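Local atomic coordinates of Bse634I restriction endonuclease (PDB entry 1KNV), a protein that probably cleaves double-stranded DNA at a specific sequence as a metal-dependent type II restriction endonuclease of the PD-(D/E)XK superfamily. Residues B[252-257]-B[268-273]. Sequence-based numbering, arbitrary orientation.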
loop_
_atom_site.group_PDB
_atom_site.type_symbol
_atom_site.label_atom_id
_atom_site.label_comp_id
_atom_site.label_asym_id
_atom_site.label_seq_id
_atom_site.Cartn_x
_atom_site.Cartn_y
_atom_site.Cartn_z
ATOM N N LEU B 252 -22.479 -7.068 -12.323
ATOM C CA LEU B 252 -21.312 -7.920 -12.123
ATOM C C LEU B 252 -20.036 -7.232 -12.631
ATOM O O LEU B 252 -19.029 -7.881 -12.917
ATOM C CB LEU B 252 -21.508 -9.256 -12.821
ATOM C CG LEU B 252 -22.546 -10.196 -12.217
ATOM C CD1 LEU B 252 -22.658 -11.459 -13.053
ATOM C CD2 LEU B 252 -22.113 -10.507 -10.808
ATOM N N GLN B 253 -20.082 -5.900 -12.721
ATOM C CA GLN B 253 -18.935 -5.092 -13.157
ATOM C C GLN B 253 -18.362 -4.366 -11.945
ATOM O O GLN B 253 -17.353 -3.679 -12.036
ATOM C CB GLN B 253 -19.336 -4.066 -14.216
ATOM C CG GLN B 253 -19.474 -4.628 -15.611
ATOM C CD GLN B 253 -19.857 -3.562 -16.616
ATOM O OE1 GLN B 253 -19.567 -2.374 -16.452
ATOM N NE2 GLN B 253 -20.513 -3.985 -17.689
ATOM N N THR B 254 -19.014 -4.552 -10.803
ATOM C CA THR B 254 -18.608 -3.949 -9.540
ATOM C C THR B 254 -17.112 -4.215 -9.279
ATOM O O THR B 254 -16.622 -5.336 -9.442
ATOM C CB THR B 254 -19.489 -4.509 -8.387
ATOM O OG1 THR B 254 -19.090 -3.940 -7.140
ATOM C CG2 THR B 254 -19.364 -6.006 -8.298
ATOM N N ALA B 255 -16.395 -3.161 -8.895
ATOM C CA ALA B 255 -14.965 -3.232 -8.618
ATOM C C ALA B 255 -14.594 -3.988 -7.334
ATOM O O ALA B 255 -15.244 -3.842 -6.303
ATOM C CB ALA B 255 -14.403 -1.827 -8.555
ATOM N N ALA B 256 -13.545 -4.797 -7.398
ATOM C CA ALA B 256 -13.091 -5.517 -6.218
ATOM C C ALA B 256 -12.756 -4.406 -5.223
ATOM O O ALA B 256 -11.927 -3.552 -5.518
ATOM C CB ALA B 256 -11.848 -6.328 -6.565
ATOM N N THR B 257 -13.395 -4.403 -4.057
ATOM C CA THR B 257 -13.159 -3.342 -3.077
ATOM C C THR B 257 -11.717 -3.122 -2.628
ATOM O O THR B 257 -11.330 -1.992 -2.296
ATOM C CB THR B 257 -14.038 -3.518 -1.805
ATOM O OG1 THR B 257 -13.672 -4.715 -1.113
ATOM C CG2 THR B 257 -15.504 -3.586 -2.176
ATOM N N GLU B 268 -9.928 -3.717 -11.043
ATOM C CA GLU B 268 -10.479 -5.001 -11.439
ATOM C C GLU B 268 -11.811 -5.297 -10.779
ATOM O O GLU B 268 -12.111 -4.827 -9.675
ATOM C CB GLU B 268 -9.488 -6.141 -11.174
ATOM C CG GLU B 268 -9.198 -6.437 -9.736
ATOM C CD GLU B 268 -8.223 -7.593 -9.578
ATOM O OE1 GLU B 268 -8.549 -8.720 -10.001
ATOM O OE2 GLU B 268 -7.125 -7.379 -9.032
ATOM N N ARG B 269 -12.624 -6.059 -11.491
ATOM C CA ARG B 269 -13.931 -6.441 -11.006
ATOM C C ARG B 269 -13.757 -7.538 -9.974
ATOM O O ARG B 269 -12.753 -8.249 -9.962
ATOM C CB ARG B 269 -14.773 -7.006 -12.150
ATOM C CG ARG B 269 -14.858 -6.151 -13.375
ATOM C CD ARG B 269 -15.634 -6.892 -14.431
ATOM N NE ARG B 269 -15.896 -6.063 -15.600
ATOM C CZ ARG B 269 -16.591 -6.469 -16.665
ATOM N NH1 ARG B 269 -17.095 -7.702 -16.702
ATOM N NH2 ARG B 269 -16.773 -5.652 -17.701
ATOM N N ALA B 270 -14.752 -7.682 -9.113
ATOM C CA ALA B 270 -14.733 -8.729 -8.119
ATOM C C ALA B 270 -14.913 -10.018 -8.913
ATOM O O ALA B 270 -14.358 -11.050 -8.564
ATOM C CB ALA B 270 -15.889 -8.543 -7.144
ATOM N N VAL B 271 -15.699 -9.944 -9.986
ATOM C CA VAL B 271 -15.980 -11.092 -10.845
ATOM C C VAL B 271 -15.528 -10.679 -12.222
ATOM O O VAL B 271 -16.131 -9.811 -12.838
ATOM C CB VAL B 271 -17.493 -11.408 -10.879
ATOM C CG1 VAL B 271 -17.750 -12.732 -11.586
ATOM C CG2 VAL B 271 -18.036 -11.478 -9.466
ATOM N N ASP B 272 -14.458 -11.293 -12.698
ATOM C CA ASP B 272 -13.901 -10.958 -13.999
ATOM C C ASP B 272 -14.841 -11.120 -15.192
ATOM O O ASP B 272 -14.753 -10.374 -16.166
ATOM C CB ASP B 272 -12.631 -11.758 -14.197
ATOM C CG ASP B 272 -11.544 -11.297 -13.272
ATOM O OD1 ASP B 272 -11.004 -10.207 -13.533
ATOM O OD2 ASP B 272 -11.252 -11.994 -12.277
ATOM N N ASP B 273 -15.730 -12.100 -15.137
ATOM C CA ASP B 273 -16.676 -12.268 -16.219
ATOM C C ASP B 273 -17.753 -13.233 -15.778
ATOM O O ASP B 273 -17.582 -13.990 -14.816
ATOM C CB ASP B 273 -15.978 -12.762 -17.487
ATOM C CG ASP B 273 -16.742 -12.396 -18.761
ATOM O OD1 ASP B 273 -16.173 -12.572 -19.856
ATOM O OD2 ASP B 273 -17.904 -11.932 -18.681
HETATM O O HOH W 1 -17.579 -7.716 -10.162
HETATM O O HOH W 2 -18.076 -9.629 -14.966
#
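Q253 and R269 run side by side and point the same way, the amide and guanidinium planes only 12° apart. The contact is made by the aliphatic part of the glutamine: CG of Q253 sits over the centre of one guanidinium face, 3.5 Å above its plane and 3.6 Å from CZ of R269. R269 carries CG anti to its carbonyl carbon (chi1 -52°) and is extended from there to NE, which lays its methylenes alongside the Q253 backbone. NE donates to the backbone O of Q137 of the second subunit. NH1 of R269 instead reaches water 2 at 2.8 Å, and this water donates to O of L252. The backbones themselves form a single beta bridge, A255 with R269: A270 N donates to T254 O at 3.0 Å, and A256 N to E268 O at 2.7 Å, nearly straight at 169°. Water 1 extends the link, accepting from V271 N and donating to T254 O at 2.7 Å. L252 CD2 meets V271 CG2 loosely, at 4.4 Å, while OE1 of E268 forms a salt bridge with K217 of helix 203-227. Main-chain bonds and ordered water thus join the two ends of the loop ahead of strand 273-276, and the guanidinium, with one face packed against a methylene that does not compete for its N-H groups, bonds through NE to the second subunit and through NH1 to water.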